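Long-range contacts in Lmo1076 protein (Listeria monocytogenes serovar 1/2a, PDB 5JQC), which probably acts as a secreted autolysin with amidase activity that degrades cell-wall material, the part described here being three tandem SH3-like GW domains: residues Val23-Lys28 with Phe94-Lys99; Gly110-Gly115 with Ala139-Asp144; Asp198-Tyr203 with Trp253-Ala258. All blocks are in the same frame, centred on the assembly; numbering follows the deposited sequence. Where two conformers were deposited one is given.

Contact 1: Val23-Lys28 with Phe94-Lys99. With PEG (di(hydroxyethyl)ether), chain H.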
loop_
_atom_site.group_PDB
_atom_site.type_symbol
_atom_site.label_atom_id
_atom_site.label_comp_id
_atom_site.label_asym_id
_atom_site.label_seq_id
_atom_site.Cartn_x
_atom_site.Cartn_y
_atom_site.Cartn_z
ATOM N N VAL A 23 10.655 -20.929 11.398
ATOM C CA VAL A 23 9.763 -20.145 10.555
ATOM C C VAL A 23 9.478 -18.824 11.268
ATOM O O VAL A 23 9.762 -18.655 12.455
ATOM C CB VAL A 23 8.445 -20.898 10.239
ATOM C CG1 VAL A 23 8.741 -22.155 9.446
ATOM C CG2 VAL A 23 7.692 -21.217 11.523
ATOM N N SER A 24 8.914 -17.876 10.525
ATOM C CA SER A 24 8.433 -16.621 11.114
ATOM C C SER A 24 7.054 -16.353 10.525
ATOM O O SER A 24 6.925 -15.958 9.360
ATOM C CB SER A 24 9.396 -15.460 10.867
ATOM O OG SER A 24 8.908 -14.271 11.484
ATOM N N GLU A 25 6.020 -16.603 11.326
ATOM C CA GLU A 25 4.643 -16.467 10.881
ATOM C C GLU A 25 3.800 -15.934 12.025
ATOM O O GLU A 25 4.085 -16.184 13.200
ATOM C CB GLU A 25 4.038 -17.807 10.409
ATOM C CG GLU A 25 4.787 -18.529 9.288
ATOM C CD GLU A 25 4.726 -17.797 7.958
ATOM O OE1 GLU A 25 3.754 -17.040 7.721
ATOM O OE2 GLU A 25 5.660 -17.983 7.148
ATOM N N ASP A 26 2.754 -15.208 11.667
ATOM C CA ASP A 26 1.679 -14.884 12.591
ATOM C C ASP A 26 0.499 -15.809 12.329
ATOM O O ASP A 26 0.239 -16.201 11.186
ATOM C CB ASP A 26 1.252 -13.424 12.444
ATOM C CG ASP A 26 2.352 -12.467 12.839
ATOM O OD1 ASP A 26 2.548 -12.276 14.061
ATOM O OD2 ASP A 26 3.031 -11.932 11.931
ATOM N N ALA A 27 -0.213 -16.163 13.391
ATOM C CA ALA A 27 -1.361 -17.034 13.220
ATOM C C ALA A 27 -2.337 -16.793 14.356
ATOM O O ALA A 27 -1.983 -16.236 15.402
ATOM C CB ALA A 27 -0.943 -18.503 13.175
ATOM N N LYS A 28 -3.570 -17.232 14.135
ATOM C CA LYS A 28 -4.604 -17.237 15.156
ATOM C C LYS A 28 -4.959 -18.678 15.487
ATOM O O LYS A 28 -5.296 -19.459 14.590
ATOM C CB LYS A 28 -5.859 -16.485 14.693
ATOM C CG LYS A 28 -6.793 -16.148 15.839
ATOM C CD LYS A 28 -7.987 -15.328 15.394
ATOM C CE LYS A 28 -9.020 -16.186 14.692
ATOM N NZ LYS A 28 -10.238 -15.396 14.352
ATOM N N PHE A 94 -4.195 -24.054 14.085
ATOM C CA PHE A 94 -3.884 -22.651 13.807
ATOM C C PHE A 94 -4.353 -22.228 12.416
ATOM O O PHE A 94 -4.346 -23.025 11.473
ATOM C CB PHE A 94 -2.364 -22.355 13.880
ATOM C CG PHE A 94 -1.698 -22.769 15.166
ATOM C CD1 PHE A 94 -1.312 -24.084 15.376
ATOM C CD2 PHE A 94 -1.406 -21.826 16.140
ATOM C CE1 PHE A 94 -0.675 -24.447 16.555
ATOM C CE2 PHE A 94 -0.772 -22.183 17.312
ATOM C CZ PHE A 94 -0.405 -23.490 17.521
ATOM N N VAL A 95 -4.703 -20.941 12.289
ATOM C CA VAL A 95 -4.922 -20.278 10.998
ATOM C C VAL A 95 -3.820 -19.238 10.794
ATOM O O VAL A 95 -3.770 -18.226 11.508
ATOM C CB VAL A 95 -6.304 -19.622 10.915
ATOM C CG1 VAL A 95 -6.477 -18.939 9.571
ATOM C CG2 VAL A 95 -7.407 -20.666 11.108
ATOM N N TYR A 96 -2.937 -19.480 9.822
ATOM C CA TYR A 96 -1.840 -18.557 9.556
ATOM C C TYR A 96 -2.352 -17.327 8.822
ATOM O O TYR A 96 -3.165 -17.431 7.896
ATOM C CB TYR A 96 -0.749 -19.213 8.705
ATOM C CG TYR A 96 0.136 -20.215 9.409
ATOM C CD1 TYR A 96 -0.295 -20.890 10.547
ATOM C CD2 TYR A 96 1.410 -20.489 8.924
ATOM C CE1 TYR A 96 0.520 -21.808 11.179
ATOM C CE2 TYR A 96 2.241 -21.406 9.549
ATOM C CZ TYR A 96 1.793 -22.061 10.679
ATOM O OH TYR A 96 2.606 -22.977 11.311
ATOM N N TYR A 97 -1.858 -16.154 9.234
ATOM C CA TYR A 97 -2.132 -14.936 8.485
ATOM C C TYR A 97 -1.229 -14.864 7.255
ATOM O O TYR A 97 -0.030 -15.142 7.343
ATOM C CB TYR A 97 -1.897 -13.706 9.348
ATOM C CG TYR A 97 -2.918 -13.489 10.440
ATOM C CD1 TYR A 97 -4.191 -13.013 10.150
ATOM C CD2 TYR A 97 -2.595 -13.721 11.766
ATOM C CE1 TYR A 97 -5.117 -12.797 11.158
ATOM C CE2 TYR A 97 -3.515 -13.508 12.774
ATOM C CZ TYR A 97 -4.767 -13.048 12.467
ATOM O OH TYR A 97 -5.667 -12.854 13.486
ATOM N N PRO A 98 -1.774 -14.507 6.103
ATOM C CA PRO A 98 -0.930 -14.247 4.938
ATOM C C PRO A 98 -0.146 -12.968 5.153
ATOM O O PRO A 98 -0.552 -12.094 5.921
ATOM C CB PRO A 98 -1.950 -14.080 3.810
ATOM C CG PRO A 98 -3.112 -13.459 4.521
ATOM C CD PRO A 98 -3.185 -14.191 5.835
ATOM N N LYS A 99 0.983 -12.852 4.458
ATOM C CA LYS A 99 1.808 -11.650 4.519
ATOM C C LYS A 99 1.668 -10.848 3.229
ATOM O O LYS A 99 1.470 -11.416 2.149
ATOM C CB LYS A 99 3.281 -12.002 4.746
ATOM C CG LYS A 99 3.587 -12.731 6.065
ATOM C CD LYS A 99 5.049 -13.196 6.101
ATOM C CE LYS A 99 5.427 -13.802 7.447
ATOM N NZ LYS A 99 6.834 -14.281 7.457
HETATM C C1 PEG H . -11.189 -17.592 11.657
HETATM O O1 PEG H . -11.581 -17.114 12.951
HETATM C C2 PEG H . -9.833 -17.019 11.252
HETATM O O2 PEG H . -9.835 -15.599 11.410
HETATM C C3 PEG H . -8.592 -14.970 11.088
HETATM C C4 PEG H . -8.748 -13.450 11.175
HETATM O O4 PEG H . -8.949 -13.040 12.536
HETATM O O HOH W 1 7.919 -12.188 9.412
HETATM O O HOH W 2 2.374 -15.096 8.981
#
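A27 and Y96 face each other as the antiparallel non-hydrogen-bonded pair that adds the last strand, 94-96, to the edge of strand 19-29 in the first SH3-like GW domain. Backbone evidence for the pairing is reciprocal: K28 N bonds V95 O and V95 N returns to K28 O, and Y97 N then reaches D26 O at 2.9 Å. On the sheet face that carries A27 and Y96, A27 CB lies obliquely 3.6 Å from Y96 CD1. E25 CG approaches the CD2/CE2 side of the same ring obliquely, 3.9 Å from Y96 CE2, the two side chains crossing at about a right angle; Y96 OH itself bonds E68. E25 folds at chi2 (-68°), which brings its carboxylate to K99, although the E25 OE2 to K99 NZ ion pair is long at 3.9 Å. K99, extended beyond CG, puts NZ near S24 O, at a doubtfully short 2.5 Å, and water 1 joins the same nitrogen to S24 OG. Water 2 accepts from D26 N and sits 2.7 Å from E25 OE1. Y97 meets the first strand differently: its CD2 edge passes D26 C and A27 N near the ring plane, and its OH bonds D62. D26 and Y97 also touch V128, within the second GW repeat. K28 runs out with CG anti to the backbone N (chi1 -164°) and bends at chi3 (77°), which sets CE; beyond it NZ hydrogen-bonds all three oxygens of a bound di(hydroxyethyl)ether, the closest being K28 NZ to PEG O1 at 2.6 Å.

Contact 2: Gly110-Gly115 with Ala139-Asp144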
loop_
_atom_site.group_PDB
_atom_site.type_symbol
_atom_site.label_atom_id
_atom_site.label_comp_id
_atom_site.label_asym_id
_atom_site.label_seq_id
_atom_site.Cartn_x
_atom_site.Cartn_y
_atom_site.Cartn_z
ATOM N N GLY A 110 -1.558 12.286 -4.499
ATOM C CA GLY A 110 -2.636 12.115 -5.448
ATOM C C GLY A 110 -3.942 12.530 -4.821
ATOM O O GLY A 110 -3.989 13.030 -3.693
ATOM N N LYS A 111 -5.012 12.322 -5.577
ATOM C CA LYS A 111 -6.363 12.640 -5.138
ATOM C C LYS A 111 -7.131 11.332 -4.973
ATOM O O LYS A 111 -7.049 10.452 -5.836
ATOM C CB LYS A 111 -7.064 13.558 -6.140
ATOM C CG LYS A 111 -8.540 13.805 -5.833
ATOM C CD LYS A 111 -9.120 14.976 -6.621
ATOM C CE LYS A 111 -8.415 16.283 -6.258
ATOM N NZ LYS A 111 -9.051 17.458 -6.935
ATOM N N ILE A 112 -7.839 11.192 -3.855
ATOM C CA ILE A 112 -8.682 10.024 -3.638
ATOM C C ILE A 112 -9.927 10.201 -4.492
ATOM O O ILE A 112 -10.747 11.076 -4.218
ATOM C CB ILE A 112 -9.044 9.860 -2.163
ATOM C CG1 ILE A 112 -7.782 9.586 -1.349
ATOM C CG2 ILE A 112 -10.076 8.753 -2.019
ATOM C CD1 ILE A 112 -7.995 9.598 0.130
ATOM N N THR A 113 -10.068 9.393 -5.537
ATOM C CA THR A 113 -11.187 9.525 -6.452
ATOM C C THR A 113 -12.195 8.390 -6.354
ATOM O O THR A 113 -13.289 8.509 -6.919
ATOM C CB THR A 113 -10.688 9.633 -7.897
ATOM O OG1 THR A 113 -9.576 8.750 -8.089
ATOM C CG2 THR A 113 -10.276 11.057 -8.205
ATOM N N ALA A 114 -11.878 7.303 -5.657
ATOM C CA ALA A 114 -12.879 6.275 -5.429
ATOM C C ALA A 114 -12.801 5.772 -3.998
ATOM O O ALA A 114 -12.892 4.569 -3.745
ATOM C CB ALA A 114 -12.723 5.123 -6.419
ATOM N N GLY A 115 -12.618 6.682 -3.037
ATOM C CA GLY A 115 -12.655 6.279 -1.640
ATOM C C GLY A 115 -14.002 5.722 -1.202
ATOM O O GLY A 115 -14.072 4.905 -0.279
ATOM N N ALA A 139 -15.433 9.245 3.515
ATOM C CA ALA A 139 -15.036 10.425 4.278
ATOM C C ALA A 139 -13.884 11.195 3.654
ATOM O O ALA A 139 -13.669 12.360 4.020
ATOM C CB ALA A 139 -14.635 10.017 5.696
ATOM N N TYR A 140 -13.112 10.577 2.763
ATOM C CA TYR A 140 -11.966 11.236 2.154
ATOM C C TYR A 140 -12.117 11.324 0.648
ATOM O O TYR A 140 -11.133 11.520 -0.066
ATOM C CB TYR A 140 -10.685 10.505 2.519
ATOM C CG TYR A 140 -10.537 10.252 3.991
ATOM C CD1 TYR A 140 -11.108 9.137 4.576
ATOM C CD2 TYR A 140 -9.813 11.117 4.793
ATOM C CE1 TYR A 140 -10.962 8.890 5.924
ATOM C CE2 TYR A 140 -9.659 10.876 6.143
ATOM C CZ TYR A 140 -10.244 9.764 6.706
ATOM O OH TYR A 140 -10.097 9.505 8.055
ATOM N N GLN A 141 -13.333 11.171 0.149
ATOM C CA GLN A 141 -13.531 11.218 -1.285
ATOM C C GLN A 141 -13.099 12.578 -1.825
ATOM O O GLN A 141 -13.342 13.622 -1.211
ATOM C CB GLN A 141 -14.992 10.896 -1.605
ATOM C CG GLN A 141 -15.412 10.966 -3.072
ATOM C CD GLN A 141 -14.643 10.037 -3.985
ATOM O OE1 GLN A 141 -13.858 9.190 -3.544
ATOM N NE2 GLN A 141 -14.856 10.210 -5.286
ATOM N N ASN A 142 -12.383 12.551 -2.943
ATOM C CA ASN A 142 -11.907 13.740 -3.649
ATOM C C ASN A 142 -10.945 14.590 -2.829
ATOM O O ASN A 142 -10.633 15.710 -3.232
ATOM C CB ASN A 142 -13.075 14.587 -4.154
ATOM C CG ASN A 142 -13.787 13.939 -5.323
ATOM O OD1 ASN A 142 -13.156 13.375 -6.220
ATOM N ND2 ASN A 142 -15.115 14.005 -5.319
ATOM N N LYS A 143 -10.404 14.076 -1.720
ATOM C CA LYS A 143 -9.377 14.785 -0.963
ATOM C C LYS A 143 -7.987 14.460 -1.501
ATOM O O LYS A 143 -7.747 13.381 -2.058
ATOM C CB LYS A 143 -9.419 14.433 0.530
ATOM C CG LYS A 143 -10.693 14.834 1.252
ATOM C CD LYS A 143 -10.428 15.173 2.725
ATOM C CE LYS A 143 -11.615 15.935 3.332
ATOM N NZ LYS A 143 -11.329 16.480 4.698
ATOM N N ASP A 144 -7.064 15.396 -1.300
ATOM C CA ASP A 144 -5.662 15.132 -1.592
ATOM C C ASP A 144 -5.044 14.271 -0.507
ATOM O O ASP A 144 -5.444 14.318 0.659
ATOM C CB ASP A 144 -4.876 16.436 -1.718
ATOM C CG ASP A 144 -4.948 17.006 -3.109
ATOM O OD1 ASP A 144 -5.672 16.420 -3.954
ATOM O OD2 ASP A 144 -4.305 18.044 -3.349
#
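I112 N donates to K143 O at 2.8 Å with a nearly straight N-H...O angle of 172°; N142 N also points at I112 O, but that bond is bent and, at 2.5 Å, doubtfully short. These bonds tie the second half of the type II turn Y140-K143 to the end of strand 103-112 in the second GW domain, where K111 and D144 form the non-hydrogen-bonded pair that starts strand 144-153. K111 can be followed outward over this turn. Its CB lies 3.9 Å from D144 OD1. With CG anti to the backbone N (chi1 173°), CG comes 3.8 Å from N142 O. CD stays at the same distance, 3.8 Å, from N142 O, so two successive methylenes pass one carbonyl oxygen. The chain then bends at chi3 (-62°), which places CE 3.6 Å from D144 OD1. K111 NZ ends 4.6 Å from D144 OD1, too far for an ion pair, and bonds S211 OG of the third GW repeat, while D144 OD1 is taken by Y179 OH. On the buried side, I112 CD1 packs beside Y140 CB, the two side chains pointing the same way. Q141, bent at chi2, reaches the loop beyond the strand: in the modelled conformer its NE2 donates to T113 O at 2.8 Å from above the carbonyl plane, and its OE1 receives a weak bond from G115 N. Since T113 to G115 were deposited in two conformers, this amide pairing is tentative. The chemistry implies division of labour: backbone bonds fix the turn, whereas at their separation the opposite charges on K111 and D144 may attract only through space, each group being hydrogen-bonded to a hydroxyl outside the turn.

Contact 3: Asp198-Tyr203 with Trp253-Ala258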
loop_
_atom_site.group_PDB
_atom_site.type_symbol
_atom_site.label_atom_id
_atom_site.label_comp_id
_atom_site.label_asym_id
_atom_site.label_seq_id
_atom_site.Cartn_x
_atom_site.Cartn_y
_atom_site.Cartn_z
ATOM N N ASP A 198 -4.718 24.769 -30.867
ATOM C CA ASP A 198 -6.078 24.324 -30.562
ATOM C C ASP A 198 -6.071 22.963 -29.877
ATOM O O ASP A 198 -6.841 22.729 -28.937
ATOM C CB ASP A 198 -6.920 24.263 -31.841
ATOM C CG ASP A 198 -6.764 25.496 -32.718
ATOM O OD1 ASP A 198 -5.614 25.916 -32.969
ATOM O OD2 ASP A 198 -7.799 26.040 -33.163
ATOM N N LYS A 199 -5.189 22.060 -30.326
ATOM C CA LYS A 199 -5.112 20.696 -29.815
ATOM C C LYS A 199 -4.659 20.623 -28.363
ATOM O O LYS A 199 -4.859 19.579 -27.726
ATOM C CB LYS A 199 -4.170 19.844 -30.691
ATOM C CG LYS A 199 -2.881 20.533 -31.196
ATOM C CD LYS A 199 -1.817 19.517 -31.708
ATOM C CE LYS A 199 -2.258 18.695 -32.928
ATOM N NZ LYS A 199 -1.974 19.309 -34.288
ATOM N N HIS A 200 -4.063 21.686 -27.828
ATOM C CA HIS A 200 -3.506 21.688 -26.486
ATOM C C HIS A 200 -4.314 22.595 -25.569
ATOM O O HIS A 200 -5.099 23.437 -26.009
ATOM C CB HIS A 200 -2.044 22.124 -26.520
ATOM C CG HIS A 200 -1.211 21.330 -27.471
ATOM N ND1 HIS A 200 -0.920 21.768 -28.745
ATOM C CD2 HIS A 200 -0.620 20.120 -27.342
ATOM C CE1 HIS A 200 -0.161 20.871 -29.349
ATOM N NE2 HIS A 200 0.027 19.858 -28.525
ATOM N N GLY A 201 -4.117 22.402 -24.271
ATOM C CA GLY A 201 -4.747 23.261 -23.287
ATOM C C GLY A 201 -3.781 24.075 -22.433
ATOM O O GLY A 201 -2.587 23.772 -22.329
ATOM N N VAL A 202 -4.318 25.116 -21.806
ATOM C CA VAL A 202 -3.597 25.982 -20.885
ATOM C C VAL A 202 -3.999 25.590 -19.468
ATOM O O VAL A 202 -5.194 25.550 -19.149
ATOM C CB VAL A 202 -3.926 27.464 -21.158
ATOM C CG1 VAL A 202 -3.214 28.380 -20.173
ATOM C CG2 VAL A 202 -3.596 27.844 -22.602
ATOM N N TYR A 203 -3.010 25.310 -18.619
ATOM C CA TYR A 203 -3.235 24.890 -17.243
ATOM C C TYR A 203 -2.647 25.888 -16.252
ATOM O O TYR A 203 -1.643 26.560 -16.531
ATOM C CB TYR A 203 -2.641 23.517 -17.025
ATOM C CG TYR A 203 -3.232 22.527 -17.991
ATOM C CD1 TYR A 203 -2.665 22.334 -19.246
ATOM C CD2 TYR A 203 -4.395 21.823 -17.674
ATOM C CE1 TYR A 203 -3.218 21.443 -20.147
ATOM C CE2 TYR A 203 -4.966 20.925 -18.578
ATOM C CZ TYR A 203 -4.375 20.749 -19.810
ATOM O OH TYR A 203 -4.932 19.881 -20.708
ATOM N N TRP A 253 0.369 27.384 -18.158
ATOM C CA TRP A 253 1.306 26.408 -18.705
ATOM C C TRP A 253 0.717 25.733 -19.941
ATOM O O TRP A 253 -0.487 25.474 -20.012
ATOM C CB TRP A 253 1.654 25.341 -17.669
ATOM C CG TRP A 253 2.419 25.810 -16.458
ATOM C CD1 TRP A 253 1.900 26.380 -15.324
ATOM C CD2 TRP A 253 3.834 25.677 -16.230
ATOM N NE1 TRP A 253 2.913 26.631 -14.418
ATOM C CE2 TRP A 253 4.107 26.206 -14.951
ATOM C CE3 TRP A 253 4.897 25.175 -16.993
ATOM C CZ2 TRP A 253 5.411 26.258 -14.423
ATOM C CZ3 TRP A 253 6.184 25.224 -16.465
ATOM C CH2 TRP A 253 6.427 25.751 -15.192
HETATM N N MSE A 254 1.573 25.427 -20.913
HETATM C CA MSE A 254 1.086 24.708 -22.092
HETATM C C MSE A 254 2.159 23.830 -22.690
HETATM O O MSE A 254 3.345 24.142 -22.598
HETATM C CB MSE A 254 0.562 25.680 -23.154
HETATM C CG MSE A 254 -0.199 25.004 -24.293
HETATM SE SE MSE A 254 -1.311 26.300 -25.224
HETATM C CE MSE A 254 0.096 27.567 -25.689
ATOM N N ASP A 255 1.719 22.724 -23.288
ATOM C CA ASP A 255 2.624 21.787 -23.931
ATOM C C ASP A 255 3.576 22.517 -24.868
ATOM O O ASP A 255 3.185 23.463 -25.558
ATOM C CB ASP A 255 1.820 20.743 -24.705
ATOM C CG ASP A 255 2.682 19.610 -25.207
ATOM O OD1 ASP A 255 3.318 19.785 -26.271
ATOM O OD2 ASP A 255 2.735 18.553 -24.536
ATOM N N TYR A 256 4.832 22.063 -24.899
ATOM C CA TYR A 256 5.858 22.789 -25.646
ATOM C C TYR A 256 5.600 22.768 -27.151
ATOM O O TYR A 256 6.068 23.663 -27.869
ATOM C CB TYR A 256 7.246 22.215 -25.354
ATOM C CG TYR A 256 7.526 20.975 -26.151
ATOM C CD1 TYR A 256 6.989 19.757 -25.766
ATOM C CD2 TYR A 256 8.311 21.021 -27.299
ATOM C CE1 TYR A 256 7.231 18.609 -26.494
ATOM C CE2 TYR A 256 8.562 19.879 -28.039
ATOM C CZ TYR A 256 8.017 18.670 -27.629
ATOM O OH TYR A 256 8.247 17.514 -28.350
ATOM N N ARG A 257 4.878 21.765 -27.654
ATOM C CA ARG A 257 4.631 21.698 -29.091
ATOM C C ARG A 257 3.731 22.826 -29.581
ATOM O O ARG A 257 3.732 23.124 -30.780
ATOM C CB ARG A 257 4.032 20.340 -29.461
ATOM C CG ARG A 257 4.986 19.180 -29.220
ATOM C CD ARG A 257 4.254 17.851 -29.229
ATOM N NE ARG A 257 3.175 17.775 -28.236
ATOM C CZ ARG A 257 2.560 16.645 -27.877
ATOM N NH1 ARG A 257 2.918 15.490 -28.424
ATOM N NH2 ARG A 257 1.588 16.664 -26.969
ATOM N N ALA A 258 2.980 23.473 -28.688
ATOM C CA ALA A 258 2.146 24.595 -29.099
ATOM C C ALA A 258 2.960 25.810 -29.536
ATOM O O ALA A 258 2.390 26.733 -30.131
ATOM C CB ALA A 258 1.196 24.987 -27.963
#
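In the SH3-like third GW domain, the short, weakly bonded strand at about 201-202 runs up against the last long strand, 249-255, and the following 3-10 turn. Y203 and W253, the tryptophan of the domain's Gly-Trp dipeptide, form a single antiparallel hydrogen-bonded bridge: Y203 N donates to W253 O at 2.9 Å and W253 N to Y203 O at 2.7 Å, each with its donor in the acceptor's carbonyl plane. V202 CA adds a C-H...O contact to W253 O. V202 CG2 touches the selenium of selenomethionine M254 at 3.8 Å, while M254 CG nears G201 O at 3.3 Å.

At the 3-10 end, H200 packs on D255, R257 and A258. Its CD2 meets D255 CB at 3.6 Å, ring and carboxylate planes being only 11° apart, and its ND1, beside A258 CB, is buried without a polar partner in the model. D255 OD1 is held from opposite faces of its plane by R257 N, an Asx turn, and by R257 NE in a salt bridge of 2.8 Å. R257 NH2 lies at the H200 ring edge. A 3-10 turn just after the fourth long strand of the sheet is typical of the SH3 fold.

Overall arrangement
The three contacts lie in series, one in each GW repeat, strung along an elongated chain with a radius of gyration of 30 Å. Centre to centre, contacts 1 and 2 lie about 33 Å apart, contacts 2 and 3 about 27 Å and contacts 1 and 3 about 54 Å, and no pair touches. Contact 1 joins the first and last strands of its sheet, contact 2 joins the first strand's end to a turn, and contact 3 uses the fourth long strand. Contacts 1 and 2 each reach the next repeat, through V128 and S211 respectively. Glycerol near T113 is probably from the crystallisation liquor, and neither it nor the di(hydroxyethyl)ether at contact 1 by itself defines a functional site.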